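Local structure of DNA damage response protein Rtt109, putative (Neosartorya fumigata, 5ZB9) at residues A[203-217]-A[232-244]. The protein probably catalyses transfer of the acetyl group of acetyl-CoA to lysines of histones, histone H3 among them. Numbering follows the deposited sequence.
Sequences ATAFLIVPGCDKFET and RPRWLNSYPLHQL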
loop_
_atom_site.group_PDB
_atom_site.type_symbol
_atom_site.label_atom_id
_atom_site.label_comp_id
_atom_site.label_asym_id
_atom_site.label_seq_id
_atom_site.Cartn_x
_atom_site.Cartn_y
_atom_site.Cartn_z
ATOM N N ALA A 203 15.396 6.946 2.956
ATOM C CA ALA A 203 14.501 6.112 2.158
ATOM C C ALA A 203 14.904 5.997 0.695
ATOM O O ALA A 203 15.505 6.909 0.120
ATOM C CB ALA A 203 13.079 6.643 2.250
ATOM N N THR A 204 14.537 4.866 0.099
ATOM C CA THR A 204 14.675 4.630 -1.335
ATOM C C THR A 204 13.393 3.956 -1.835
ATOM O O THR A 204 12.748 3.204 -1.091
ATOM C CB THR A 204 15.918 3.745 -1.658
ATOM O OG1 THR A 204 17.093 4.340 -1.092
ATOM C CG2 THR A 204 16.123 3.583 -3.175
ATOM N N ALA A 205 13.014 4.236 -3.079
ATOM C CA ALA A 205 11.853 3.594 -3.693
ATOM C C ALA A 205 12.306 2.548 -4.702
ATOM O O ALA A 205 13.218 2.797 -5.502
ATOM C CB ALA A 205 10.960 4.630 -4.359
ATOM N N PHE A 206 11.674 1.379 -4.659
ATOM C CA PHE A 206 12.025 0.265 -5.545
ATOM C C PHE A 206 10.839 -0.115 -6.419
ATOM O O PHE A 206 9.710 -0.239 -5.931
ATOM C CB PHE A 206 12.489 -0.952 -4.736
ATOM C CG PHE A 206 13.704 -0.691 -3.875
ATOM C CD1 PHE A 206 13.573 -0.123 -2.615
ATOM C CD2 PHE A 206 14.976 -1.025 -4.326
ATOM C CE1 PHE A 206 14.684 0.114 -1.828
ATOM C CE2 PHE A 206 16.101 -0.790 -3.540
ATOM C CZ PHE A 206 15.958 -0.222 -2.289
ATOM N N LEU A 207 11.093 -0.295 -7.712
ATOM C CA LEU A 207 10.037 -0.625 -8.651
ATOM C C LEU A 207 10.451 -1.764 -9.562
ATOM O O LEU A 207 11.548 -1.761 -10.113
ATOM C CB LEU A 207 9.657 0.597 -9.491
ATOM C CG LEU A 207 8.627 0.296 -10.587
ATOM C CD1 LEU A 207 7.263 -0.006 -9.976
ATOM C CD2 LEU A 207 8.541 1.409 -11.638
ATOM N N ILE A 208 9.565 -2.743 -9.712
ATOM C CA ILE A 208 9.762 -3.812 -10.677
ATOM C C ILE A 208 8.513 -3.987 -11.539
ATOM O O ILE A 208 7.403 -4.118 -11.029
ATOM C CB ILE A 208 10.099 -5.143 -9.990
ATOM C CG1 ILE A 208 11.559 -5.149 -9.536
ATOM C CG2 ILE A 208 9.868 -6.312 -10.938
ATOM C CD1 ILE A 208 11.997 -6.497 -8.989
ATOM N N VAL A 209 8.707 -3.969 -12.849
ATOM C CA VAL A 209 7.634 -4.237 -13.789
ATOM C C VAL A 209 8.056 -5.388 -14.680
ATOM O O VAL A 209 8.711 -5.170 -15.694
ATOM C CB VAL A 209 7.315 -3.005 -14.651
ATOM C CG1 VAL A 209 6.087 -3.255 -15.515
ATOM C CG2 VAL A 209 7.126 -1.781 -13.771
ATOM N N PRO A 210 7.703 -6.621 -14.290
ATOM C CA PRO A 210 8.118 -7.825 -15.028
ATOM C C PRO A 210 7.767 -7.721 -16.508
ATOM O O PRO A 210 6.628 -7.376 -16.837
ATOM C CB PRO A 210 7.325 -8.950 -14.352
ATOM C CG PRO A 210 6.986 -8.414 -12.994
ATOM C CD PRO A 210 6.783 -6.936 -13.183
ATOM N N GLY A 211 8.736 -7.989 -17.381
ATOM C CA GLY A 211 8.540 -7.844 -18.812
ATOM C C GLY A 211 9.215 -6.592 -19.349
ATOM O O GLY A 211 9.429 -6.456 -20.550
ATOM N N CYS A 212 9.552 -5.669 -18.456
ATOM C CA CYS A 212 10.188 -4.425 -18.859
ATOM C C CYS A 212 11.628 -4.403 -18.396
ATOM O O CYS A 212 11.913 -4.707 -17.237
ATOM C CB CYS A 212 9.438 -3.217 -18.292
ATOM S SG CYS A 212 7.764 -2.990 -18.933
ATOM N N ASP A 213 12.538 -4.032 -19.289
ATOM C CA ASP A 213 13.950 -4.023 -18.939
ATOM C C ASP A 213 14.303 -2.806 -18.094
ATOM O O ASP A 213 13.449 -1.960 -17.818
ATOM C CB ASP A 213 14.826 -4.085 -20.202
ATOM C CG ASP A 213 14.679 -2.866 -21.110
ATOM O OD1 ASP A 213 14.472 -1.729 -20.635
ATOM O OD2 ASP A 213 14.810 -3.048 -22.329
ATOM N N LYS A 214 15.569 -2.703 -17.709
ATOM C CA LYS A 214 15.990 -1.630 -16.821
ATOM C C LYS A 214 15.815 -0.247 -17.469
ATOM O O LYS A 214 15.648 0.750 -16.767
ATOM C CB LYS A 214 17.440 -1.846 -16.377
ATOM C CG LYS A 214 18.472 -1.713 -17.488
ATOM C CD LYS A 214 19.866 -2.096 -17.006
ATOM C CE LYS A 214 20.420 -1.068 -16.029
ATOM N NZ LYS A 214 21.702 -1.518 -15.402
ATOM N N PHE A 215 15.809 -0.184 -18.799
ATOM C CA PHE A 215 15.658 1.106 -19.479
ATOM C C PHE A 215 14.194 1.512 -19.586
ATOM O O PHE A 215 13.835 2.633 -19.230
ATOM C CB PHE A 215 16.326 1.065 -20.859
ATOM C CG PHE A 215 17.719 0.537 -20.809
ATOM C CD1 PHE A 215 18.756 1.339 -20.357
ATOM C CD2 PHE A 215 17.987 -0.784 -21.139
ATOM C CE1 PHE A 215 20.046 0.841 -20.267
ATOM C CE2 PHE A 215 19.276 -1.291 -21.054
ATOM C CZ PHE A 215 20.306 -0.477 -20.613
ATOM N N GLU A 216 13.341 0.602 -20.048
ATOM C CA GLU A 216 11.919 0.907 -20.142
ATOM C C GLU A 216 11.303 1.167 -18.752
ATOM O O GLU A 216 10.449 2.036 -18.599
ATOM C CB GLU A 216 11.175 -0.224 -20.863
ATOM C CG GLU A 216 9.672 -0.005 -20.962
ATOM C CD GLU A 216 8.969 -1.004 -21.871
ATOM O OE1 GLU A 216 9.370 -2.192 -21.908
ATOM O OE2 GLU A 216 7.998 -0.593 -22.545
ATOM N N THR A 217 11.754 0.429 -17.741
ATOM C CA THR A 217 11.247 0.601 -16.377
ATOM C C THR A 217 11.500 2.006 -15.833
ATOM O O THR A 217 10.695 2.525 -15.066
ATOM C CB THR A 217 11.877 -0.428 -15.419
ATOM O OG1 THR A 217 11.582 -1.752 -15.882
ATOM C CG2 THR A 217 11.339 -0.273 -14.022
ATOM N N ARG A 232 23.432 8.633 -5.356
ATOM C CA ARG A 232 22.311 8.533 -4.428
ATOM C C ARG A 232 20.960 8.511 -5.132
ATOM O O ARG A 232 20.151 9.420 -4.937
ATOM C CB ARG A 232 22.333 9.694 -3.430
ATOM C CG ARG A 232 23.316 9.538 -2.284
ATOM C CD ARG A 232 24.413 10.571 -2.389
ATOM N NE ARG A 232 24.660 11.269 -1.130
ATOM C CZ ARG A 232 24.013 12.366 -0.746
ATOM N NH1 ARG A 232 24.310 12.940 0.413
ATOM N NH2 ARG A 232 23.070 12.888 -1.521
ATOM N N PRO A 233 20.702 7.472 -5.942
ATOM C CA PRO A 233 19.394 7.420 -6.608
ATOM C C PRO A 233 18.268 7.200 -5.602
ATOM O O PRO A 233 18.475 6.565 -4.562
ATOM C CB PRO A 233 19.527 6.231 -7.570
ATOM C CG PRO A 233 20.560 5.347 -6.925
ATOM C CD PRO A 233 21.515 6.269 -6.210
ATOM N N ARG A 234 17.096 7.752 -5.895
ATOM C CA ARG A 234 15.947 7.582 -5.020
ATOM C C ARG A 234 14.988 6.534 -5.599
ATOM O O ARG A 234 14.164 5.976 -4.874
ATOM C CB ARG A 234 15.230 8.916 -4.810
ATOM C CG ARG A 234 16.146 10.105 -4.496
ATOM C CD ARG A 234 17.026 9.880 -3.264
ATOM N NE ARG A 234 16.287 9.441 -2.080
ATOM C CZ ARG A 234 15.615 10.255 -1.277
ATOM N NH1 ARG A 234 15.574 11.548 -1.539
ATOM N NH2 ARG A 234 14.975 9.782 -0.218
ATOM N N TRP A 235 15.101 6.277 -6.904
ATOM C CA TRP A 235 14.339 5.211 -7.558
ATOM C C TRP A 235 15.269 4.150 -8.135
ATOM O O TRP A 235 16.216 4.459 -8.858
ATOM C CB TRP A 235 13.439 5.779 -8.657
ATOM C CG TRP A 235 12.309 6.576 -8.089
ATOM C CD1 TRP A 235 12.327 7.896 -7.755
ATOM C CD2 TRP A 235 11.002 6.092 -7.751
ATOM N NE1 TRP A 235 11.110 8.271 -7.240
ATOM C CE2 TRP A 235 10.279 7.183 -7.231
ATOM C CE3 TRP A 235 10.373 4.848 -7.849
ATOM C CZ2 TRP A 235 8.955 7.068 -6.807
ATOM C CZ3 TRP A 235 9.054 4.733 -7.425
ATOM C CH2 TRP A 235 8.363 5.836 -6.910
ATOM N N LEU A 236 14.995 2.896 -7.803
ATOM C CA LEU A 236 15.807 1.784 -8.276
ATOM C C LEU A 236 14.922 0.726 -8.896
ATOM O O LEU A 236 13.853 0.422 -8.370
ATOM C CB LEU A 236 16.617 1.177 -7.136
ATOM C CG LEU A 236 17.795 1.994 -6.619
ATOM C CD1 LEU A 236 18.432 1.306 -5.434
ATOM C CD2 LEU A 236 18.799 2.180 -7.726
ATOM N N ASN A 237 15.373 0.164 -10.013
ATOM C CA ASN A 237 14.672 -0.940 -10.649
ATOM C C ASN A 237 15.139 -2.276 -10.082
ATOM O O ASN A 237 15.850 -3.020 -10.744
ATOM C CB ASN A 237 14.875 -0.895 -12.170
ATOM C CG ASN A 237 14.197 -2.052 -12.899
ATOM O OD1 ASN A 237 14.667 -2.491 -13.949
ATOM N ND2 ASN A 237 13.098 -2.557 -12.341
ATOM N N SER A 238 14.740 -2.581 -8.854
ATOM C CA SER A 238 15.053 -3.881 -8.271
ATOM C C SER A 238 14.177 -4.189 -7.061
ATOM O O SER A 238 13.345 -3.381 -6.661
ATOM C CB SER A 238 16.534 -3.950 -7.877
ATOM O OG SER A 238 16.898 -2.838 -7.082
ATOM N N TYR A 239 14.372 -5.374 -6.495
ATOM C CA TYR A 239 13.669 -5.798 -5.297
ATOM C C TYR A 239 14.611 -5.734 -4.094
ATOM O O TYR A 239 15.670 -6.356 -4.100
ATOM C CB TYR A 239 13.123 -7.209 -5.490
ATOM C CG TYR A 239 12.464 -7.809 -4.266
ATOM C CD1 TYR A 239 11.301 -7.267 -3.743
ATOM C CD2 TYR A 239 12.991 -8.939 -3.657
ATOM C CE1 TYR A 239 10.695 -7.823 -2.637
ATOM C CE2 TYR A 239 12.388 -9.501 -2.551
ATOM C CZ TYR A 239 11.244 -8.941 -2.046
ATOM O OH TYR A 239 10.644 -9.493 -0.941
ATOM N N PRO A 240 14.225 -4.977 -3.056
ATOM C CA PRO A 240 15.094 -4.702 -1.904
ATOM C C PRO A 240 15.221 -5.903 -0.973
ATOM O O PRO A 240 14.899 -5.788 0.211
ATOM C CB PRO A 240 14.378 -3.546 -1.205
ATOM C CG PRO A 240 12.923 -3.831 -1.473
ATOM C CD PRO A 240 12.887 -4.380 -2.885
ATOM N N LEU A 241 15.690 -7.024 -1.515
ATOM C CA LEU A 241 15.762 -8.305 -0.809
ATOM C C LEU A 241 16.442 -8.260 0.562
ATOM O O LEU A 241 15.905 -8.770 1.542
ATOM C CB LEU A 241 16.484 -9.324 -1.685
ATOM C CG LEU A 241 16.812 -10.661 -1.027
ATOM C CD1 LEU A 241 15.541 -11.418 -0.637
ATOM C CD2 LEU A 241 17.672 -11.475 -1.960
ATOM N N HIS A 242 17.617 -7.649 0.632
ATOM C CA HIS A 242 18.399 -7.672 1.859
ATOM C C HIS A 242 17.827 -6.798 2.964
ATOM O O HIS A 242 18.167 -6.983 4.129
ATOM C CB HIS A 242 19.845 -7.283 1.555
ATOM C CG HIS A 242 20.546 -8.293 0.701
ATOM N ND1 HIS A 242 20.597 -8.200 -0.674
ATOM C CD2 HIS A 242 21.160 -9.455 1.023
ATOM C CE1 HIS A 242 21.242 -9.246 -1.159
ATOM N NE2 HIS A 242 21.591 -10.025 -0.152
ATOM N N GLN A 243 16.939 -5.872 2.615
ATOM C CA GLN A 243 16.294 -5.043 3.633
ATOM C C GLN A 243 15.027 -5.699 4.178
ATOM O O GLN A 243 14.595 -5.408 5.289
ATOM C CB GLN A 243 15.965 -3.662 3.077
ATOM C CG GLN A 243 17.173 -2.870 2.614
ATOM C CD GLN A 243 16.849 -1.402 2.409
ATOM O OE1 GLN A 243 16.649 -0.658 3.374
ATOM N NE2 GLN A 243 16.786 -0.976 1.149
ATOM N N LEU A 244 14.449 -6.596 3.391
ATOM C CA LEU A 244 13.198 -7.251 3.751
ATOM C C LEU A 244 13.400 -8.642 4.342
ATOM O O LEU A 244 12.582 -9.106 5.131
ATOM C CB LEU A 244 12.302 -7.355 2.520
ATOM C CG LEU A 244 11.241 -6.285 2.301
ATOM C CD1 LEU A 244 11.781 -4.896 2.611
ATOM C CD2 LEU A 244 10.730 -6.374 0.869
HETATM O O HOH W 1 17.707 7.102 -1.795
HETATM O O HOH W 2 11.138 -3.926 -14.185
HETATM O O HOH W 3 14.164 -4.696 -15.409
#
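Phe206 carries CG anti to its carbonyl carbon (chi1 -60°), which sets one face of its ring against Pro240, while Asn237, with CG anti to the backbone N (178°), turns its amide toward Leu207 and Thr217. Both sit on a parallel strand pair, Phe206 within it and Asn237 just past its end, in the beta-alpha-beta unit formed by strand 202-208, helix 214-218 and strand 235-236, at the margin of the central sheet of this acetyltransferase. Backbone bonds link Ala205 N to Arg234 O, Leu236 N to Ala205 O, and Leu207 N to Leu236 O. Asn237 prolongs the pairing with its side chain: ND2 donates to Leu207 O (2.8 Å), which lies in the amide plane, and also to a water held by Val209 N and Thr217 OG1. On the face bearing Trp235, the methyl of Ala205 sits over the indole's six-membered ring, CB 3.5 Å from the centroid; the indole NE1 bonds Asp174 of helix 162-177, which also contains Arg171, a contact of CoA when bound; none is present here. The Arg234 chain folds back so that NH2 reaches Ala203 O at 2.9 Å, from above the carbonyl plane. On the Phe206 face, Pro240 CB stands 3.6 Å from the phenyl centroid, almost on the ring normal.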